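PDB 3TEF: Iron(III) ABC transporter, periplasmic iron-compound-binding protein from Vibrio cholerae, which probably binds ferric catecholate siderophores in the periplasm as the solute-binding component of an ABC transporter for iron uptake. Local coordinates for residues G28-I33 / I38-V43; I85-S90 / I262-V267; L169-A174 / F205-E210; L15-Q20 / A129-V134. One frame throughout, in Å; residues are numbered along the deposited sequence.

The four contacts run from buried to surface, and their chemistry differs accordingly. Interaction 1, inside a beta-alpha-beta unit, and interaction 3, between a strand and a helix on the other side of the chain's centre, are buried and mainly apolar; their centres lie about 35 Å apart. Interaction 2, nearest the middle of the protein, is partly buried and mixes aliphatic packing with an arginine that reaches backbone carbonyls. It touches interaction 1 directly, since Asp31 of helix 27-35 meets Val267, whereas interaction 3 is about 10 Å from it at the nearest atoms. Interaction 4 is a surface contact of long polar side chains around one alanine methyl.

Interaction 1. Residues G28-I33 / I38-V43; sequences GALDAI and IEPVAV
Ile33 and Ile38 meet at the turn that leads out of helix 27-35, and their contact is both polar and apolar. The polar part is a backbone hydrogen bond from Ile38 N to Ile33 O, 3.1 Å long, with an N-H...O angle of 157°. The bond spans the turn at the end of the helix, and the two isoleucine side chains meet beside it.

The apolar part has two patches. Beside the hydrogen bond, the CG2 methyl of Ile33 sits 3.6 Å from Ile38 CB, while the end of the Ile38 side chain leads away from 28-33; Ile38 also touches Phe128 of helix 113-128. One turn earlier, Leu30 provides the second patch with a single branch: chi1 of -176° sets CG anti to the backbone N, and chi2 of 53° then turns CD1 to segment 38-43. That methyl lies 4.0 Å from Pro40 CG and equally far from Val43 CG1, and in both pairs the side chains meet at about a right angle. Val24 touches Leu30, Ile33 and Pro40, so strand 22-25, the first strand of this beta-alpha-beta unit, which lies inside the parallel sheet, contacts both patches.

The chemistry implies a division of labour: one directional backbone bond spans the turn, and aliphatic packing, which makes no directional demands, closes the rest of the interface.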
loop_
_atom_site.group_PDB
_atom_site.type_symbol
_atom_site.label_atom_id
_atom_site.label_comp_id
_atom_site.label_asym_id
_atom_site.label_seq_id
_atom_site.Cartn_x
_atom_site.Cartn_y
_atom_site.Cartn_z
ATOM N N GLY A 28 1.024 -6.583 0.328
ATOM C CA GLY A 28 0.754 -5.876 1.565
ATOM C C GLY A 28 0.300 -6.831 2.654
ATOM O O GLY A 28 0.736 -6.726 3.808
ATOM N N ALA A 29 -0.590 -7.754 2.277
ATOM C CA ALA A 29 -1.057 -8.804 3.175
ATOM C C ALA A 29 0.117 -9.680 3.637
ATOM O O ALA A 29 0.261 -9.968 4.825
ATOM C CB ALA A 29 -2.121 -9.654 2.490
ATOM N N LEU A 30 0.965 -10.075 2.695
ATOM C CA LEU A 30 2.135 -10.895 3.032
ATOM C C LEU A 30 3.105 -10.157 3.983
ATOM O O LEU A 30 3.579 -10.724 4.978
ATOM C CB LEU A 30 2.835 -11.359 1.748
ATOM C CG LEU A 30 4.021 -12.316 1.926
ATOM C CD1 LEU A 30 3.651 -13.521 2.771
ATOM C CD2 LEU A 30 4.516 -12.764 0.558
ATOM N N ASP A 31 3.380 -8.885 3.691
ATOM C CA ASP A 31 4.172 -8.015 4.565
ATOM C C ASP A 31 3.634 -8.026 5.999
ATOM O O ASP A 31 4.363 -8.342 6.938
ATOM C CB ASP A 31 4.175 -6.603 3.960
ATOM C CG ASP A 31 4.803 -5.544 4.845
ATOM O OD1 ASP A 31 4.935 -5.691 6.089
ATOM O OD2 ASP A 31 5.133 -4.501 4.262
ATOM N N ALA A 32 2.357 -7.696 6.188
ATOM C CA ALA A 32 1.854 -7.598 7.555
ATOM C C ALA A 32 1.831 -8.967 8.232
ATOM O O ALA A 32 2.203 -9.109 9.401
ATOM C CB ALA A 32 0.463 -6.940 7.578
ATOM N N ILE A 33 1.438 -9.986 7.482
ATOM C CA ILE A 33 1.356 -11.339 8.030
ATOM C C ILE A 33 2.742 -11.847 8.458
ATOM O O ILE A 33 2.931 -12.292 9.589
ATOM C CB ILE A 33 0.635 -12.301 7.058
ATOM C CG1 ILE A 33 -0.878 -12.034 7.116
ATOM C CG2 ILE A 33 0.942 -13.744 7.402
ATOM C CD1 ILE A 33 -1.693 -12.729 6.040
ATOM N N ILE A 38 3.676 -14.727 11.361
ATOM C CA ILE A 38 2.901 -15.840 10.816
ATOM C C ILE A 38 3.522 -16.335 9.509
ATOM O O ILE A 38 3.924 -15.525 8.681
ATOM C CB ILE A 38 1.446 -15.403 10.531
ATOM C CG1 ILE A 38 0.775 -14.850 11.801
ATOM C CG2 ILE A 38 0.662 -16.541 9.890
ATOM C CD1 ILE A 38 0.757 -15.817 12.973
ATOM N N GLU A 39 3.603 -17.653 9.317
ATOM C CA GLU A 39 4.195 -18.186 8.092
ATOM C C GLU A 39 3.144 -18.895 7.243
ATOM O O GLU A 39 2.607 -19.913 7.653
ATOM C CB GLU A 39 5.348 -19.150 8.387
ATOM C CG GLU A 39 6.094 -19.581 7.128
ATOM C CD GLU A 39 7.175 -20.602 7.397
ATOM O OE1 GLU A 39 7.353 -20.986 8.572
ATOM O OE2 GLU A 39 7.850 -21.014 6.430
ATOM N N PRO A 40 2.878 -18.366 6.046
ATOM C CA PRO A 40 1.832 -18.916 5.169
ATOM C C PRO A 40 2.286 -20.207 4.507
ATOM O O PRO A 40 3.493 -20.493 4.481
ATOM C CB PRO A 40 1.676 -17.840 4.097
ATOM C CG PRO A 40 3.054 -17.224 4.014
ATOM C CD PRO A 40 3.560 -17.204 5.448
ATOM N N VAL A 41 1.331 -20.968 3.987
ATOM C CA VAL A 41 1.622 -22.209 3.288
ATOM C C VAL A 41 1.702 -22.046 1.770
ATOM O O VAL A 41 2.245 -22.912 1.081
ATOM C CB VAL A 41 0.608 -23.327 3.631
ATOM C CG1 VAL A 41 0.640 -23.643 5.121
ATOM C CG2 VAL A 41 -0.799 -22.952 3.176
ATOM N N ALA A 42 1.170 -20.939 1.257
ATOM C CA ALA A 42 1.198 -20.644 -0.171
ATOM C C ALA A 42 1.015 -19.141 -0.361
ATOM O O ALA A 42 0.364 -18.480 0.458
ATOM C CB ALA A 42 0.114 -21.415 -0.901
ATOM N N VAL A 43 1.623 -18.600 -1.414
ATOM C CA VAL A 43 1.638 -17.158 -1.629
ATOM C C VAL A 43 1.552 -16.810 -3.100
ATOM O O VAL A 43 1.974 -17.586 -3.959
ATOM C CB VAL A 43 2.918 -16.506 -1.058
ATOM C CG1 VAL A 43 3.000 -16.736 0.441
ATOM C CG2 VAL A 43 4.167 -17.052 -1.770
#

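Interaction 2. Residues I85-S90 / I262-V267; sequences IGPRAS and IAISGV
Arg88 reaches across to Ile262 and Ile264 with its guanidinium group, while Pro87 beside it adds an aliphatic contact. Within this first shell, Arg88 NH1 gives a weak hydrogen bond to Ile262 O, 3.2 Å long and strongly bent, with an N-H...O angle of 122°. One face of the guanidinium is covered by the CD1 methyl of Ile262, which comes within 3.9 Å of Arg88 NH2. The CD1 methyl of Ile264 approaches the same group obliquely, 3.7 Å from Arg88 NH1, and also packs at 3.8 Å against Pro87 CG. One methyl thus touches both the proline ring and the arginine head.

The reach depends on a chain that is extended from CG to NE (chi2 175°, chi3 176°). A further hold on the arginine comes from Tyr261, whose carbonyl accepts from Arg88 NH2 and whose ring makes a cation-pi contact. Within segment 85-90, Ser90 N and Ser90 OG both grip Pro87 O, the latter over 2.7 Å. On the other side, a type II turn from Ala263 to Gly266 presents Ile264, and Gly266 then serves as N-cap of helix 267-279.

Here the loop ending strand 82-85 of the N-terminal parallel sheet meets the connection between helices 257-262 and 267-279. Arg88 and Arg177 come together nearby, consistent with a basic patch for an anionic ferric siderophore, as in relatives.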
loop_
_atom_site.group_PDB
_atom_site.type_symbol
_atom_site.label_atom_id
_atom_site.label_comp_id
_atom_site.label_asym_id
_atom_site.label_seq_id
_atom_site.Cartn_x
_atom_site.Cartn_y
_atom_site.Cartn_z
ATOM N N ILE A 85 -6.384 -11.849 1.145
ATOM C CA ILE A 85 -6.068 -11.240 -0.147
ATOM C C ILE A 85 -5.986 -9.716 -0.060
ATOM O O ILE A 85 -6.621 -9.098 0.785
ATOM C CB ILE A 85 -7.061 -11.667 -1.265
ATOM C CG1 ILE A 85 -8.431 -11.009 -1.061
ATOM C CG2 ILE A 85 -7.212 -13.182 -1.297
ATOM C CD1 ILE A 85 -9.437 -11.413 -2.087
ATOM N N GLY A 86 -5.201 -9.120 -0.949
ATOM C CA GLY A 86 -5.154 -7.673 -1.079
ATOM C C GLY A 86 -6.243 -7.179 -2.021
ATOM O O GLY A 86 -7.014 -7.967 -2.561
ATOM N N PRO A 87 -6.305 -5.863 -2.234
ATOM C CA PRO A 87 -7.410 -5.338 -3.039
ATOM C C PRO A 87 -7.319 -5.743 -4.514
ATOM O O PRO A 87 -8.340 -5.798 -5.190
ATOM C CB PRO A 87 -7.274 -3.816 -2.880
ATOM C CG PRO A 87 -5.868 -3.601 -2.412
ATOM C CD PRO A 87 -5.527 -4.795 -1.583
ATOM N N ARG A 88 -6.117 -6.028 -5.007
ATOM C CA ARG A 88 -5.949 -6.370 -6.415
ATOM C C ARG A 88 -6.701 -7.642 -6.817
ATOM O O ARG A 88 -7.166 -7.771 -7.958
ATOM C CB ARG A 88 -4.462 -6.506 -6.760
ATOM C CG ARG A 88 -3.784 -5.162 -6.908
ATOM C CD ARG A 88 -2.294 -5.332 -7.131
ATOM N NE ARG A 88 -1.638 -4.052 -7.364
ATOM C CZ ARG A 88 -1.163 -3.257 -6.409
ATOM N NH1 ARG A 88 -1.281 -3.590 -5.132
ATOM N NH2 ARG A 88 -0.575 -2.116 -6.740
ATOM N N ALA A 89 -6.846 -8.568 -5.875
ATOM C CA ALA A 89 -7.472 -9.863 -6.163
ATOM C C ALA A 89 -8.944 -9.891 -5.756
ATOM O O ALA A 89 -9.583 -10.938 -5.799
ATOM C CB ALA A 89 -6.737 -10.975 -5.435
ATOM N N SER A 90 -9.468 -8.744 -5.353
ATOM C CA SER A 90 -10.771 -8.729 -4.691
ATOM C C SER A 90 -11.931 -9.126 -5.592
ATOM O O SER A 90 -12.965 -9.558 -5.094
ATOM C CB SER A 90 -11.019 -7.385 -3.984
ATOM O OG SER A 90 -11.019 -6.309 -4.901
ATOM N N ILE A 262 2.483 -0.966 -4.028
ATOM C CA ILE A 262 2.346 -2.421 -4.087
ATOM C C ILE A 262 1.880 -3.047 -2.773
ATOM O O ILE A 262 0.874 -3.761 -2.736
ATOM C CB ILE A 262 3.675 -3.104 -4.511
ATOM C CG1 ILE A 262 4.115 -2.632 -5.910
ATOM C CG2 ILE A 262 3.541 -4.630 -4.447
ATOM C CD1 ILE A 262 3.195 -3.050 -7.029
ATOM N N ALA A 263 2.608 -2.777 -1.696
ATOM C CA ALA A 263 2.443 -3.505 -0.444
ATOM C C ALA A 263 1.470 -2.763 0.449
ATOM O O ALA A 263 1.785 -2.371 1.576
ATOM C CB ALA A 263 3.802 -3.668 0.259
ATOM N N ILE A 264 0.265 -2.584 -0.073
ATOM C CA ILE A 264 -0.736 -1.750 0.585
ATOM C C ILE A 264 -1.035 -2.207 2.011
ATOM O O ILE A 264 -1.387 -3.362 2.253
ATOM C CB ILE A 264 -2.017 -1.739 -0.246
ATOM C CG1 ILE A 264 -1.755 -1.072 -1.602
ATOM C CG2 ILE A 264 -3.142 -1.054 0.521
ATOM C CD1 ILE A 264 -2.845 -1.346 -2.641
ATOM N N SER A 265 -0.893 -1.275 2.949
ATOM C CA SER A 265 -1.166 -1.516 4.359
ATOM C C SER A 265 -0.189 -2.487 5.037
ATOM O O SER A 265 -0.438 -2.955 6.144
ATOM C CB SER A 265 -2.626 -1.938 4.585
ATOM O OG SER A 265 -3.516 -0.866 4.278
ATOM N N GLY A 266 0.944 -2.763 4.393
ATOM C CA GLY A 266 1.942 -3.597 5.027
ATOM C C GLY A 266 2.492 -2.924 6.269
ATOM O O GLY A 266 2.422 -1.699 6.406
ATOM N N VAL A 267 3.041 -3.721 7.178
ATOM C CA VAL A 267 3.758 -3.162 8.330
ATOM C C VAL A 267 5.066 -2.476 7.906
ATOM O O VAL A 267 5.266 -1.279 8.168
ATOM C CB VAL A 267 3.976 -4.226 9.423
ATOM C CG1 VAL A 267 4.924 -3.719 10.521
ATOM C CG2 VAL A 267 2.619 -4.673 9.998
#

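Interaction 3. Residues L169-A174 / F205-E210; sequences LTTFGA and FEYIRE
This is a buried, mainly apolar contact between a strand and a helix, set where helix 205-211 covers strand 168-172 of the mixed sheet. Over the short segments the two axes come within 9.8 Å, and their directions differ by 46°.

The clearest feature is a CH-pi contact. Leu169 CD1 stands 3.6 Å from the centroid of the Phe205 ring and only 10° off the ring normal, so the methyl sits almost centrally over one face. All six ring carbons are consequently at similar distances from it. The same methyl lies 4.0 Å from Ile208 CD1, one turn farther along the helix, and one leucine branch thus contacts two helix residues. Phe236 and helix 239-242 supply further neighbours to the phenylalanine.

A second, partly polar patch is formed by Thr171 and Tyr207. Thr171 CG2 comes within 3.9 Å of Tyr207 OH, approaching obliquely to the ring. With Thr171 OG1 anti to the backbone N (chi1 -169°), the hydroxyl is placed for a water that donates to OG1 over 2.8 Å. That water is 2.7 Å from Tyr207 OH, in the plane of the tyrosine ring and at its edge, and bridges strand and helix. Thr171 OG1 is also hydrogen-bonded to Leu161 O of the neighbouring strand 158-165, which ties the bridge to the sheet.

A leucine methyl set over a ring face and against an isoleucine methyl, with a water bridging hydroxyls beside them, exemplifies a helix laid on a mixed beta-sheet in an alpha/beta lobe.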
loop_
_atom_site.group_PDB
_atom_site.type_symbol
_atom_site.label_atom_id
_atom_site.label_comp_id
_atom_site.label_asym_id
_atom_site.label_seq_id
_atom_site.Cartn_x
_atom_site.Cartn_y
_atom_site.Cartn_z
ATOM N N LEU A 169 1.995 10.545 -16.973
ATOM C CA LEU A 169 2.001 11.171 -15.652
ATOM C C LEU A 169 0.552 11.291 -15.202
ATOM O O LEU A 169 -0.286 11.779 -15.949
ATOM C CB LEU A 169 2.616 12.568 -15.718
ATOM C CG LEU A 169 4.085 12.639 -16.122
ATOM C CD1 LEU A 169 4.569 14.079 -16.061
ATOM C CD2 LEU A 169 4.913 11.753 -15.209
ATOM N N THR A 170 0.264 10.840 -13.986
ATOM C CA THR A 170 -1.073 10.969 -13.415
ATOM C C THR A 170 -0.970 11.567 -12.021
ATOM O O THR A 170 0.083 11.498 -11.380
ATOM C CB THR A 170 -1.799 9.611 -13.339
ATOM O OG1 THR A 170 -0.976 8.665 -12.652
ATOM C CG2 THR A 170 -2.102 9.079 -14.745
ATOM N N THR A 171 -2.058 12.185 -11.571
ATOM C CA THR A 171 -2.083 12.775 -10.242
ATOM C C THR A 171 -3.242 12.207 -9.417
ATOM O O THR A 171 -4.263 11.772 -9.959
ATOM C CB THR A 171 -2.125 14.316 -10.297
ATOM O OG1 THR A 171 -1.889 14.852 -8.984
ATOM C CG2 THR A 171 -3.467 14.817 -10.818
ATOM N N PHE A 172 -3.053 12.193 -8.102
ATOM C CA PHE A 172 -3.999 11.607 -7.167
ATOM C C PHE A 172 -4.138 12.580 -6.009
ATOM O O PHE A 172 -3.162 13.232 -5.638
ATOM C CB PHE A 172 -3.434 10.297 -6.614
ATOM C CG PHE A 172 -3.314 9.197 -7.632
ATOM C CD1 PHE A 172 -4.243 8.174 -7.665
ATOM C CD2 PHE A 172 -2.258 9.168 -8.537
ATOM C CE1 PHE A 172 -4.140 7.150 -8.586
ATOM C CE2 PHE A 172 -2.152 8.141 -9.470
ATOM C CZ PHE A 172 -3.092 7.132 -9.489
ATOM N N GLY A 173 -5.327 12.654 -5.420
ATOM C CA GLY A 173 -5.566 13.563 -4.309
ATOM C C GLY A 173 -5.947 12.879 -3.006
ATOM O O GLY A 173 -5.658 11.695 -2.799
ATOM N N ALA A 174 -6.627 13.623 -2.133
ATOM C CA ALA A 174 -6.909 13.160 -0.774
ATOM C C ALA A 174 -7.836 11.948 -0.707
ATOM O O ALA A 174 -7.777 11.166 0.243
ATOM C CB ALA A 174 -7.473 14.301 0.066
ATOM N N PHE A 205 3.985 17.461 -17.781
ATOM C CA PHE A 205 4.997 18.288 -17.138
ATOM C C PHE A 205 4.567 19.754 -17.121
ATOM O O PHE A 205 4.896 20.501 -16.201
ATOM C CB PHE A 205 6.357 18.118 -17.811
ATOM C CG PHE A 205 7.002 16.792 -17.536
ATOM C CD1 PHE A 205 7.414 16.459 -16.254
ATOM C CD2 PHE A 205 7.207 15.878 -18.558
ATOM C CE1 PHE A 205 8.014 15.230 -15.999
ATOM C CE2 PHE A 205 7.802 14.655 -18.307
ATOM C CZ PHE A 205 8.207 14.331 -17.026
ATOM N N GLU A 206 3.822 20.160 -18.137
ATOM C CA GLU A 206 3.313 21.520 -18.197
ATOM C C GLU A 206 2.380 21.795 -17.012
ATOM O O GLU A 206 2.405 22.878 -16.429
ATOM C CB GLU A 206 2.597 21.765 -19.530
ATOM C CG GLU A 206 3.539 21.894 -20.746
ATOM C CD GLU A 206 4.098 20.560 -21.254
ATOM O OE1 GLU A 206 3.848 19.503 -20.630
ATOM O OE2 GLU A 206 4.795 20.573 -22.294
ATOM N N TYR A 207 1.564 20.803 -16.663
ATOM C CA TYR A 207 0.656 20.898 -15.522
ATOM C C TYR A 207 1.431 21.025 -14.204
ATOM O O TYR A 207 1.055 21.810 -13.329
ATOM C CB TYR A 207 -0.255 19.669 -15.514
ATOM C CG TYR A 207 -1.114 19.451 -14.289
ATOM C CD1 TYR A 207 -2.489 19.681 -14.332
ATOM C CD2 TYR A 207 -0.566 18.967 -13.104
ATOM C CE1 TYR A 207 -3.290 19.457 -13.226
ATOM C CE2 TYR A 207 -1.360 18.741 -11.986
ATOM C CZ TYR A 207 -2.720 18.988 -12.055
ATOM O OH TYR A 207 -3.517 18.758 -10.955
ATOM N N ILE A 208 2.510 20.258 -14.065
ATOM C CA ILE A 208 3.341 20.322 -12.861
ATOM C C ILE A 208 3.978 21.704 -12.731
ATOM O O ILE A 208 3.935 22.324 -11.665
ATOM C CB ILE A 208 4.438 19.232 -12.855
ATOM C CG1 ILE A 208 3.810 17.836 -12.785
ATOM C CG2 ILE A 208 5.389 19.432 -11.676
ATOM C CD1 ILE A 208 4.796 16.703 -13.013
ATOM N N ARG A 209 4.551 22.189 -13.826
ATOM C CA ARG A 209 5.185 23.507 -13.844
ATOM C C ARG A 209 4.175 24.634 -13.629
ATOM O O ARG A 209 4.415 25.547 -12.840
ATOM C CB ARG A 209 5.947 23.715 -15.157
ATOM C CG ARG A 209 6.472 25.129 -15.375
ATOM C CD ARG A 209 7.397 25.570 -14.255
ATOM N NE ARG A 209 7.859 26.943 -14.454
ATOM C CZ ARG A 209 7.432 27.993 -13.759
ATOM N NH1 ARG A 209 6.536 27.838 -12.792
ATOM N NH2 ARG A 209 7.911 29.202 -14.024
ATOM N N GLU A 210 3.046 24.564 -14.329
ATOM C CA GLU A 210 2.027 25.607 -14.248
ATOM C C GLU A 210 1.473 25.737 -12.822
ATOM O O GLU A 210 1.347 26.847 -12.291
ATOM C CB GLU A 210 0.907 25.373 -15.282
ATOM C CG GLU A 210 -0.052 24.198 -14.980
ATOM C CD GLU A 210 -0.974 23.824 -16.157
ATOM O OE1 GLU A 210 -0.520 23.869 -17.324
ATOM O OE2 GLU A 210 -2.153 23.474 -15.912
HETATM O O HOH W 1 -2.308 17.623 -8.867
#

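Interaction 4. Residues L15-Q20 / A129-V134; sequences LEQKPQ and AIEPAV
The turn between helices 113-128 and 131-154 meets the chain leaving the N-terminal beta-hairpin, and the methyl of Ala129 lies at the middle of this surface contact. Gln17 and Lys18 both pack against it. The end of the extended Gln17 chain lies against the methyl, with Gln17 CD 4.2 Å from Ala129 CB. Lys18 arrives by a different route: its chain bends at three successive torsions, including chi2 at 128°, and the aliphatic CD lies 3.8 Å from Ala129 CB. It is thus the middle of the lysine chain that does the touching.

The backbone brings these groups together at a close pass, with Lys18 CA 6.7 Å from Ala129 CA. Ala129 has left helical geometry with positive phi (53°), and Ile130 follows as the N-cap of the next helix. Nearby, a backbone hydrogen bond between Lys18 and Val127 joins segment 15-20 to the end of helix 113-128, while Pro19 packs on Val127 and Phe128 of that helix and on Leu82 of strand 82-85.

Such a meeting of two backbone turns, in which the aliphatic part of a lysine and the end of a glutamine border one methyl, belongs to the connection between two consecutive helices, 113-128 and 131-154, at the edge of this alpha/beta fold.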
loop_
_atom_site.group_PDB
_atom_site.type_symbol
_atom_site.label_atom_id
_atom_site.label_comp_id
_atom_site.label_asym_id
_atom_site.label_seq_id
_atom_site.Cartn_x
_atom_site.Cartn_y
_atom_site.Cartn_z
ATOM N N LEU A 15 -14.373 -17.189 11.305
ATOM C CA LEU A 15 -13.505 -18.355 11.323
ATOM C C LEU A 15 -12.966 -18.588 12.725
ATOM O O LEU A 15 -12.919 -17.674 13.553
ATOM C CB LEU A 15 -12.335 -18.190 10.344
ATOM C CG LEU A 15 -11.297 -17.146 10.742
ATOM C CD1 LEU A 15 -9.939 -17.456 10.096
ATOM C CD2 LEU A 15 -11.781 -15.748 10.391
ATOM N N GLU A 16 -12.562 -19.822 12.984
ATOM C CA GLU A 16 -11.876 -20.162 14.220
ATOM C C GLU A 16 -10.528 -19.443 14.334
ATOM O O GLU A 16 -9.767 -19.352 13.367
ATOM C CB GLU A 16 -11.685 -21.673 14.284
ATOM C CG GLU A 16 -10.875 -22.159 15.471
ATOM C CD GLU A 16 -10.813 -23.674 15.529
ATOM O OE1 GLU A 16 -11.863 -24.317 15.304
ATOM O OE2 GLU A 16 -9.715 -24.218 15.784
ATOM N N GLN A 17 -10.233 -18.925 15.519
ATOM C CA GLN A 17 -8.954 -18.260 15.747
ATOM C C GLN A 17 -7.741 -19.140 15.462
ATOM O O GLN A 17 -7.807 -20.371 15.536
ATOM C CB GLN A 17 -8.872 -17.728 17.176
ATOM C CG GLN A 17 -9.258 -16.279 17.306
ATOM C CD GLN A 17 -8.997 -15.740 18.701
ATOM O OE1 GLN A 17 -8.484 -14.632 18.868
ATOM N NE2 GLN A 17 -9.346 -16.529 19.710
ATOM N N LYS A 18 -6.631 -18.481 15.152
ATOM C CA LYS A 18 -5.351 -19.139 14.904
ATOM C C LYS A 18 -5.430 -20.213 13.832
ATOM O O LYS A 18 -5.115 -21.378 14.080
ATOM C CB LYS A 18 -4.760 -19.685 16.203
ATOM C CG LYS A 18 -4.329 -18.568 17.141
ATOM C CD LYS A 18 -4.912 -18.731 18.532
ATOM C CE LYS A 18 -4.071 -19.688 19.365
ATOM N NZ LYS A 18 -2.692 -19.168 19.596
ATOM N N PRO A 19 -5.844 -19.814 12.624
ATOM C CA PRO A 19 -5.835 -20.747 11.498
ATOM C C PRO A 19 -4.407 -21.205 11.232
ATOM O O PRO A 19 -3.484 -20.386 11.250
ATOM C CB PRO A 19 -6.367 -19.902 10.335
ATOM C CG PRO A 19 -6.105 -18.482 10.734
ATOM C CD PRO A 19 -6.279 -18.464 12.225
ATOM N N GLN A 20 -4.230 -22.502 11.006
ATOM C CA GLN A 20 -2.898 -23.086 10.903
ATOM C C GLN A 20 -2.318 -22.998 9.500
ATOM O O GLN A 20 -1.103 -22.861 9.325
ATOM C CB GLN A 20 -2.918 -24.539 11.386
ATOM C CG GLN A 20 -3.223 -24.668 12.872
ATOM C CD GLN A 20 -2.281 -23.834 13.724
ATOM O OE1 GLN A 20 -2.696 -22.871 14.380
ATOM N NE2 GLN A 20 -1.004 -24.197 13.717
ATOM N N ALA A 129 -4.889 -14.059 17.515
ATOM C CA ALA A 129 -4.769 -13.833 18.958
ATOM C C ALA A 129 -3.425 -13.206 19.340
ATOM O O ALA A 129 -2.755 -13.647 20.280
ATOM C CB ALA A 129 -4.985 -15.141 19.719
ATOM N N ILE A 130 -3.030 -12.173 18.605
ATOM C CA ILE A 130 -1.827 -11.427 18.940
ATOM C C ILE A 130 -2.127 -9.944 19.107
ATOM O O ILE A 130 -1.333 -9.089 18.713
ATOM C CB ILE A 130 -0.713 -11.619 17.896
ATOM C CG1 ILE A 130 -1.231 -11.269 16.500
ATOM C CG2 ILE A 130 -0.205 -13.045 17.925
ATOM C CD1 ILE A 130 -0.173 -11.387 15.405
ATOM N N GLU A 131 -3.278 -9.646 19.700
ATOM C CA GLU A 131 -3.705 -8.267 19.904
ATOM C C GLU A 131 -2.648 -7.361 20.565
ATOM O O GLU A 131 -2.469 -6.216 20.147
ATOM C CB GLU A 131 -5.002 -8.226 20.725
ATOM C CG GLU A 131 -6.188 -8.907 20.055
ATOM C CD GLU A 131 -6.309 -10.389 20.392
ATOM O OE1 GLU A 131 -5.297 -11.018 20.791
ATOM O OE2 GLU A 131 -7.434 -10.923 20.252
ATOM N N PRO A 132 -1.962 -7.856 21.614
ATOM C CA PRO A 132 -0.983 -6.991 22.292
ATOM C C PRO A 132 0.160 -6.536 21.381
ATOM O O PRO A 132 0.564 -5.365 21.427
ATOM C CB PRO A 132 -0.445 -7.882 23.422
ATOM C CG PRO A 132 -1.539 -8.880 23.665
ATOM C CD PRO A 132 -2.096 -9.160 22.292
ATOM N N ALA A 133 0.673 -7.451 20.564
ATOM C CA ALA A 133 1.752 -7.121 19.640
ATOM C C ALA A 133 1.274 -6.115 18.607
ATOM O O ALA A 133 1.997 -5.190 18.233
ATOM C CB ALA A 133 2.261 -8.374 18.956
ATOM N N VAL A 134 0.049 -6.306 18.134
ATOM C CA VAL A 134 -0.516 -5.382 17.169
ATOM C C VAL A 134 -0.673 -3.999 17.788
ATOM O O VAL A 134 -0.318 -2.993 17.179
ATOM C CB VAL A 134 -1.870 -5.906 16.620
ATOM C CG1 VAL A 134 -2.552 -4.847 15.769
ATOM C CG2 VAL A 134 -1.638 -7.175 15.829
#